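Local coordinates for protein LAR_0958 cell surface adhesin (Lactobacillus reuteri, PDB 4NG0) that probably helps the bacterium adhere to mucus, as one beta-grasp repeat of a cell-surface adhesin, at residues A52-N64 with T82-L94. Residues are numbered along the deposited sequence; the frame is centred on the assembly and turned at random. Where two conformers were deposited one is given.
Sequences APTDAGKYTLSLN and TISGSYTYTINPL
Gly57 and Ile91 form a hydrogen-bonded pair between antiparallel neighbours of the mixed sheet, strands 57-63 and 83-92, in a ubiquitin-like beta-grasp domain. Ile91 N to Gly57 O measures 2.8 Å. Tyr59 and Tyr89 make the next such pair, and a longer bond runs from Leu61 N to Tyr87 O at 3.2 Å. Beyond it the strands separate and water takes over. One water accepts a hydrogen bond from Tyr87 N and donates one to Leu61 O; a second links Ser62 OG with Gly85 O. At that end Leu63 CD2 still reaches Ile83 CG2 (3.7 Å), near helix 65-73.

One face of the sheet carries Lys58, Thr60, Thr88 and Thr90. Lys58 CG lies opposite the backbone N (chi1 -173°) and the rest of the chain is extended, which brings CE against Thr88 CG2 (3.7 Å). Thr60 OG1 hydrogen-bonds with Asn46 ND2, just past the neighbouring strand 43-45.

The Tyr59 side lies against the 52-56 loop. Ile91 CD1 packs against the loop's backbone, 3.4 Å from Asp55 O, and also meets Tyr59 CE1. Leu61 and Tyr87 run side by side, their CD1 atoms touching; Tyr87 OH hydrogen-bonds with Thr24 OG1. Trp45 packs on Pro53, Tyr59 and Leu61.

The loop itself is fastened to the Tyr59 ring. Pro53 CG sits over the ring centre, 3.5 Å above its plane, and Tyr59 OH donates to Asp55 O at 2.7 Å, from above the carbonyl plane.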
ATOM      1  N   ALA A  52      -3.404   6.242  -9.658  1.00  6.84           N
ATOM      2  CA  ALA A  52      -3.739   4.844  -9.901  1.00  6.43           C
ATOM      3  C   ALA A  52      -3.721   4.572 -11.395  1.00  5.54           C
ATOM      4  O   ALA A  52      -4.315   5.323 -12.167  1.00  7.75           O
ATOM      5  CB  ALA A  52      -5.111   4.531  -9.337  1.00  6.31           C
ATOM      6  N   PRO A  53      -3.046   3.489 -11.813  1.00  4.62           N
ATOM      7  CA  PRO A  53      -2.940   3.121 -13.224  1.00  4.29           C
ATOM      8  C   PRO A  53      -4.150   2.352 -13.726  1.00  3.07           C
ATOM      9  O   PRO A  53      -4.947   1.838 -12.932  1.00  4.00           O
ATOM     10  CB  PRO A  53      -1.703   2.216 -13.245  1.00  5.39           C
ATOM     11  CG  PRO A  53      -1.766   1.529 -11.923  1.00  5.65           C
ATOM     12  CD  PRO A  53      -2.300   2.558 -10.948  1.00  5.06           C
ATOM     13  N   THR A  54      -4.272   2.311 -15.047  1.00  4.41           N
ATOM     14  CA  THR A  54      -5.310   1.566 -15.758  1.00  4.69           C
ATOM     15  C   THR A  54      -4.722   0.444 -16.622  1.00  6.30           C
ATOM     16  O   THR A  54      -5.263  -0.667 -16.672  1.00  5.64           O
ATOM     17  CB  THR A  54      -6.127   2.519 -16.638  1.00  4.96           C
ATOM     18  OG1 THR A  54      -6.859   3.400 -15.777  1.00  6.66           O
ATOM     19  CG2 THR A  54      -7.113   1.758 -17.512  1.00  6.21           C
ATOM     20  N   ASP A  55      -3.616   0.730 -17.301  1.00  5.61           N
ATOM     21  CA  ASP A  55      -3.007  -0.235 -18.225  1.00  3.52           C
ATOM     22  C   ASP A  55      -2.447  -1.462 -17.516  1.00  5.61           C
ATOM     23  O   ASP A  55      -1.990  -1.383 -16.369  1.00  5.43           O
ATOM     24  CB  ASP A  55      -1.872   0.430 -18.999  1.00  4.39           C
ATOM     25  CG  ASP A  55      -2.365   1.465 -19.991  1.00  9.00           C
ATOM     26  OD1 ASP A  55      -3.512   1.353 -20.472  1.00  8.79           O
ATOM     27  OD2 ASP A  55      -1.575   2.389 -20.280  1.00 14.09           O
ATOM     28  N   ALA A  56      -2.472  -2.589 -18.223  1.00  4.93           N
ATOM     29  CA  ALA A  56      -1.833  -3.803 -17.737  1.00  5.87           C
ATOM     30  C   ALA A  56      -0.376  -3.522 -17.444  1.00  4.56           C
ATOM     31  O   ALA A  56       0.300  -2.817 -18.189  1.00  7.89           O
ATOM     32  CB  ALA A  56      -1.960  -4.922 -18.753  1.00  6.42           C
ATOM     33  N   GLY A  57       0.104  -4.073 -16.337  1.00  4.36           N
ATOM     34  CA  GLY A  57       1.455  -3.816 -15.901  1.00  5.53           C
ATOM     35  C   GLY A  57       1.648  -4.242 -14.467  1.00  4.49           C
ATOM     36  O   GLY A  57       0.691  -4.636 -13.784  1.00  6.07           O
ATOM     37  N   LYS A  58       2.898  -4.168 -14.019  1.00  6.28           N
ATOM     38  CA  LYS A  58       3.260  -4.472 -12.642  1.00  6.69           C
ATOM     39  C   LYS A  58       3.673  -3.173 -11.969  1.00  7.60           C
ATOM     40  O   LYS A  58       4.566  -2.472 -12.462  1.00 11.37           O
ATOM     41  CB  LYS A  58       4.416  -5.483 -12.599  1.00  8.57           C
ATOM     42  CG  LYS A  58       4.749  -6.002 -11.199  1.00 13.33           C
ATOM     43  CD  LYS A  58       5.927  -6.976 -11.259  1.00 22.60           C
ATOM     44  CE  LYS A  58       6.429  -7.344  -9.874  1.00 32.99           C
ATOM     45  NZ  LYS A  58       7.676  -8.159  -9.935  1.00 46.01           N
ATOM     46  N   TYR A  59       3.017  -2.853 -10.856  1.00  5.33           N
ATOM     47  CA  TYR A  59       3.197  -1.572 -10.179  1.00  4.99           C
ATOM     48  C   TYR A  59       3.512  -1.772  -8.708  1.00  5.84           C
ATOM     49  O   TYR A  59       3.274  -2.848  -8.154  1.00  6.43           O
ATOM     50  CB  TYR A  59       1.898  -0.757 -10.283  1.00  5.88           C
ATOM     51  CG  TYR A  59       1.426  -0.558 -11.700  1.00  4.58           C
ATOM     52  CD1 TYR A  59       0.474  -1.400 -12.274  1.00  6.07           C
ATOM     53  CD2 TYR A  59       1.943   0.463 -12.469  1.00  4.89           C
ATOM     54  CE1 TYR A  59       0.051  -1.216 -13.578  1.00  5.49           C
ATOM     55  CE2 TYR A  59       1.526   0.662 -13.789  1.00  4.64           C
ATOM     56  CZ  TYR A  59       0.576  -0.178 -14.328  1.00  5.26           C
ATOM     57  OH  TYR A  59       0.145   0.009 -15.631  1.00  6.39           O
ATOM     58  N   THR A  60       4.019  -0.729  -8.058  1.00  5.47           N
ATOM     59  CA  THR A  60       4.161  -0.752  -6.606  1.00  5.45           C
ATOM     60  C   THR A  60       3.531   0.468  -5.963  1.00  6.67           C
ATOM     61  O   THR A  60       3.284   1.477  -6.622  1.00  7.19           O
ATOM     62  CB  THR A  60       5.636  -0.847  -6.148  1.00  9.23           C
ATOM     63  OG1 THR A  60       6.345   0.333  -6.543  1.00  9.43           O
ATOM     64  CG2 THR A  60       6.308  -2.060  -6.750  1.00  8.49           C
ATOM     65  N   LEU A  61       3.248   0.356  -4.671  1.00  5.67           N
ATOM     66  CA  LEU A  61       2.841   1.489  -3.858  1.00  6.35           C
ATOM     67  C   LEU A  61       3.744   1.550  -2.645  1.00  8.51           C
ATOM     68  O   LEU A  61       4.270   0.525  -2.213  1.00  7.42           O
ATOM     69  CB  LEU A  61       1.400   1.350  -3.372  1.00  8.18           C
ATOM     70  CG  LEU A  61       0.318   1.437  -4.442  1.00  5.41           C
ATOM     71  CD1 LEU A  61      -0.123   0.034  -4.874  1.00  7.66           C
ATOM     72  CD2 LEU A  61      -0.860   2.253  -3.927  1.00  6.45           C
ATOM     73  N   SER A  62       3.889   2.745  -2.080  1.00  6.85           N
ATOM     74  CA  SER A  62       4.688   2.935  -0.874  1.00  6.88           C
ATOM     75  C   SER A  62       3.901   3.753   0.126  1.00  8.40           C
ATOM     76  O   SER A  62       3.113   4.624  -0.248  1.00  9.77           O
ATOM     77  CB  SER A  62       5.979   3.688  -1.202  1.00  8.57           C
ATOM     78  OG  SER A  62       6.805   2.962  -2.090  1.00 12.31           O
ATOM     79  N   LEU A  63       4.109   3.469   1.410  1.00  7.57           N
ATOM     80  CA  LEU A  63       3.571   4.311   2.460  1.00  8.30           C
ATOM     81  C   LEU A  63       4.180   5.704   2.287  1.00  6.60           C
ATOM     82  O   LEU A  63       5.398   5.835   2.134  1.00 10.86           O
ATOM     83  CB  LEU A  63       3.935   3.740   3.835  1.00  7.91           C
ATOM     84  CG  LEU A  63       3.278   4.441   5.029  1.00  7.28           C
ATOM     85  CD1 LEU A  63       1.813   4.052   5.170  1.00  9.02           C
ATOM     86  CD2 LEU A  63       4.054   4.093   6.302  1.00  8.98           C
ATOM     87  N   ASN A  64       3.330   6.732   2.299  1.00  9.08           N
ATOM     88  CA  ASN A  64       3.807   8.101   2.089  1.00  9.84           C
ATOM     89  C   ASN A  64       3.937   8.845   3.419  1.00 12.46           C
ATOM     90  O   ASN A  64       3.690   8.262   4.473  1.00 10.25           O
ATOM     91  CB  ASN A  64       2.922   8.838   1.069  1.00  9.59           C
ATOM     92  CG  ASN A  64       1.477   8.949   1.505  1.00 10.08           C
ATOM     93  OD1 ASN A  64       1.185   9.142   2.679  1.00  9.83           O
ATOM     94  ND2 ASN A  64       0.557   8.831   0.552  1.00 10.07           N
ATOM     95  N   THR A  82      11.699   3.779  12.257  1.00 13.54           N
ATOM     96  CA  THR A  82      11.767   3.336  10.867  1.00 15.07           C
ATOM     97  C   THR A  82      10.472   2.644  10.488  1.00 12.88           C
ATOM     98  O   THR A  82       9.861   1.972  11.313  1.00 13.39           O
ATOM     99  CB  THR A  82      12.931   2.349  10.578  1.00 16.36           C
ATOM    100  OG1 THR A  82      12.740   1.117  11.293  1.00 19.56           O
ATOM    101  CG2 THR A  82      14.240   2.950  10.978  1.00 15.32           C
ATOM    102  N   ILE A  83      10.060   2.822   9.236  1.00 12.57           N
ATOM    103  CA  ILE A  83       8.972   2.047   8.663  1.00  9.14           C
ATOM    104  C   ILE A  83       9.431   1.672   7.254  1.00 11.15           C
ATOM    105  O   ILE A  83       9.717   2.550   6.450  1.00 16.21           O
ATOM    106  CB  ILE A  83       7.664   2.849   8.599  1.00  7.14           C
ATOM    107  CG1 ILE A  83       7.286   3.391   9.987  1.00 11.97           C
ATOM    108  CG2 ILE A  83       6.544   1.966   8.030  1.00 10.45           C
ATOM    109  CD1 ILE A  83       6.254   4.501   9.959  1.00 16.42           C
ATOM    110  N   SER A  84       9.537   0.374   6.982  1.00  9.73           N
ATOM    111  CA  SER A  84      10.103  -0.109   5.720  1.00 10.18           C
ATOM    112  C   SER A  84       9.116  -1.061   5.081  1.00  8.84           C
ATOM    113  O   SER A  84       8.450  -1.816   5.784  1.00 10.28           O
ATOM    114  CB  SER A  84      11.380  -0.892   6.002  1.00 11.37           C
ATOM    115  OG  SER A  84      12.165  -0.241   6.989  1.00 17.35           O
ATOM    116  N   GLY A  85       9.020  -1.078   3.760  1.00  6.54           N
ATOM    117  CA  GLY A  85       8.131  -2.046   3.160  1.00  5.67           C
ATOM    118  C   GLY A  85       8.156  -2.088   1.656  1.00  5.06           C
ATOM    119  O   GLY A  85       8.877  -1.332   1.004  1.00  7.21           O
ATOM    120  N   SER A  86       7.351  -2.995   1.115  1.00  5.39           N
ATOM    121  CA  SER A  86       7.206  -3.186  -0.319  1.00  6.30           C
ATOM    122  C   SER A  86       5.788  -3.677  -0.571  1.00  6.51           C
ATOM    123  O   SER A  86       5.262  -4.460   0.202  1.00  8.80           O
ATOM    124  CB  SER A  86       8.229  -4.216  -0.824  1.00  7.37           C
ATOM    125  OG  SER A  86       8.092  -4.461  -2.221  1.00 12.61           O
ATOM    126  N   TYR A  87       5.164  -3.210  -1.648  1.00  5.76           N
ATOM    127  CA  TYR A  87       3.811  -3.646  -1.971  1.00  5.58           C
ATOM    128  C   TYR A  87       3.653  -3.668  -3.480  1.00  4.89           C
ATOM    129  O   TYR A  87       3.962  -2.689  -4.143  1.00  6.40           O
ATOM    130  CB  TYR A  87       2.758  -2.722  -1.343  1.00  7.64           C
ATOM    131  CG  TYR A  87       1.350  -3.213  -1.586  1.00  6.02           C
ATOM    132  CD1 TYR A  87       0.690  -2.941  -2.783  1.00  7.31           C
ATOM    133  CD2 TYR A  87       0.691  -3.975  -0.632  1.00  5.41           C
ATOM    134  CE1 TYR A  87      -0.581  -3.412  -3.014  1.00  6.91           C
ATOM    135  CE2 TYR A  87      -0.585  -4.448  -0.851  1.00  5.97           C
ATOM    136  CZ  TYR A  87      -1.215  -4.165  -2.050  1.00  6.94           C
ATOM    137  OH  TYR A  87      -2.489  -4.629  -2.279  1.00  8.08           O
ATOM    138  N   THR A  88       3.176  -4.782  -4.019  1.00  5.42           N
ATOM    139  CA  THR A  88       3.071  -4.931  -5.468  1.00  5.22           C
ATOM    140  C   THR A  88       1.634  -5.142  -5.946  1.00  6.96           C
ATOM    141  O   THR A  88       0.925  -6.027  -5.457  1.00  7.23           O
ATOM    142  CB  THR A  88       3.941  -6.106  -5.964  1.00  6.11           C
ATOM    143  OG1 THR A  88       5.303  -5.869  -5.586  1.00 10.67           O
ATOM    144  CG2 THR A  88       3.865  -6.226  -7.487  1.00  9.38           C
ATOM    145  N   TYR A  89       1.212  -4.335  -6.915  1.00  5.66           N
ATOM    146  CA  TYR A  89      -0.129  -4.437  -7.486  1.00  6.24           C
ATOM    147  C   TYR A  89       0.015  -4.696  -8.972  1.00  4.43           C
ATOM    148  O   TYR A  89       0.673  -3.921  -9.678  1.00  5.39           O
ATOM    149  CB  TYR A  89      -0.930  -3.138  -7.267  1.00  6.33           C
ATOM    150  CG  TYR A  89      -2.414  -3.318  -7.554  1.00  5.52           C
ATOM    151  CD1 TYR A  89      -2.878  -3.459  -8.871  1.00  7.13           C
ATOM    152  CD2 TYR A  89      -3.345  -3.384  -6.523  1.00  8.04           C
ATOM    153  CE1 TYR A  89      -4.204  -3.649  -9.145  1.00  6.57           C
ATOM    154  CE2 TYR A  89      -4.695  -3.576  -6.797  1.00  8.87           C
ATOM    155  CZ  TYR A  89      -5.113  -3.710  -8.112  1.00  7.30           C
ATOM    156  OH  TYR A  89      -6.449  -3.903  -8.400  1.00 12.57           O
ATOM    157  N   THR A  90      -0.591  -5.784  -9.450  1.00  4.33           N
ATOM    158  CA  THR A  90      -0.522  -6.126 -10.866  1.00  4.42           C
ATOM    159  C   THR A  90      -1.867  -5.971 -11.563  1.00  4.96           C
ATOM    160  O   THR A  90      -2.895  -6.436 -11.071  1.00  6.31           O
ATOM    161  CB  THR A  90      -0.041  -7.582 -11.037  1.00  5.55           C
ATOM    162  OG1 THR A  90       1.238  -7.724 -10.408  1.00  7.64           O
ATOM    163  CG2 THR A  90       0.078  -7.965 -12.506  1.00  9.49           C
ATOM    164  N   ILE A  91      -1.861  -5.319 -12.725  1.00  4.50           N
ATOM    165  CA  ILE A  91      -3.034  -5.345 -13.586  1.00  3.16           C
ATOM    166  C   ILE A  91      -2.708  -6.332 -14.707  1.00  4.76           C
ATOM    167  O   ILE A  91      -1.770  -6.132 -15.467  1.00  5.48           O
ATOM    168  CB  ILE A  91      -3.355  -3.954 -14.160  1.00  4.51           C
ATOM    169  CG1 ILE A  91      -3.668  -2.969 -13.035  1.00  6.53           C
ATOM    170  CG2 ILE A  91      -4.535  -4.036 -15.115  1.00  5.71           C
ATOM    171  CD1 ILE A  91      -3.937  -1.538 -13.535  1.00  5.40           C
ATOM    172  N   ASN A  92      -3.457  -7.423 -14.773  1.00  5.02           N
ATOM    173  CA  ASN A  92      -3.223  -8.438 -15.787  1.00  6.38           C
ATOM    174  C   ASN A  92      -3.976  -8.110 -17.071  1.00  6.52           C
ATOM    175  O   ASN A  92      -5.059  -7.533 -17.015  1.00  6.46           O
ATOM    176  CB  ASN A  92      -3.644  -9.807 -15.250  1.00  7.02           C
ATOM    177  CG  ASN A  92      -2.732 -10.299 -14.144  1.00  6.64           C
ATOM    178  OD1 ASN A  92      -1.525 -10.415 -14.344  1.00 11.73           O
ATOM    179  ND2 ASN A  92      -3.293 -10.551 -12.974  1.00  9.13           N
ATOM    180  N   PRO A  93      -3.423  -8.473 -18.237  1.00  5.61           N
ATOM    181  CA  PRO A  93      -4.155  -8.210 -19.483  0.56  6.06           C
ATOM    182  C   PRO A  93      -5.466  -8.987 -19.520  1.00  6.28           C
ATOM    183  O   PRO A  93      -5.582 -10.048 -18.898  1.00  8.00           O
ATOM    184  CB  PRO A  93      -3.208  -8.721 -20.577  0.56  6.23           C
ATOM    185  CG  PRO A  93      -1.844  -8.775 -19.937  0.56  5.76           C
ATOM    186  CD  PRO A  93      -2.096  -9.068 -18.480  0.56  6.83           C
ATOM    187  N   LEU A  94      -6.441  -8.458 -20.250  1.00  5.43           N
ATOM    188  CA  LEU A  94      -7.743  -9.095 -20.400  1.00  5.34           C
ATOM    189  C   LEU A  94      -7.710 -10.106 -21.530  1.00  5.75           C
ATOM    190  O   LEU A  94      -7.361  -9.769 -22.664  1.00  5.67           O
ATOM    191  CB  LEU A  94      -8.795  -8.021 -20.702  1.00  6.93           C
ATOM    192  CG  LEU A  94     -10.198  -8.504 -21.079  1.00  7.66           C
ATOM    193  CD1 LEU A  94     -10.791  -9.359 -19.982  1.00  7.58           C
ATOM    194  CD2 LEU A  94     -11.098  -7.301 -21.377  1.00  9.61           C
TER
HETATM  195  O   HOH W   1       6.616  -0.711  -2.678  1.00 13.10           O
HETATM  196  O   HOH W   2       7.821   0.923  -0.653  1.00 20.64           O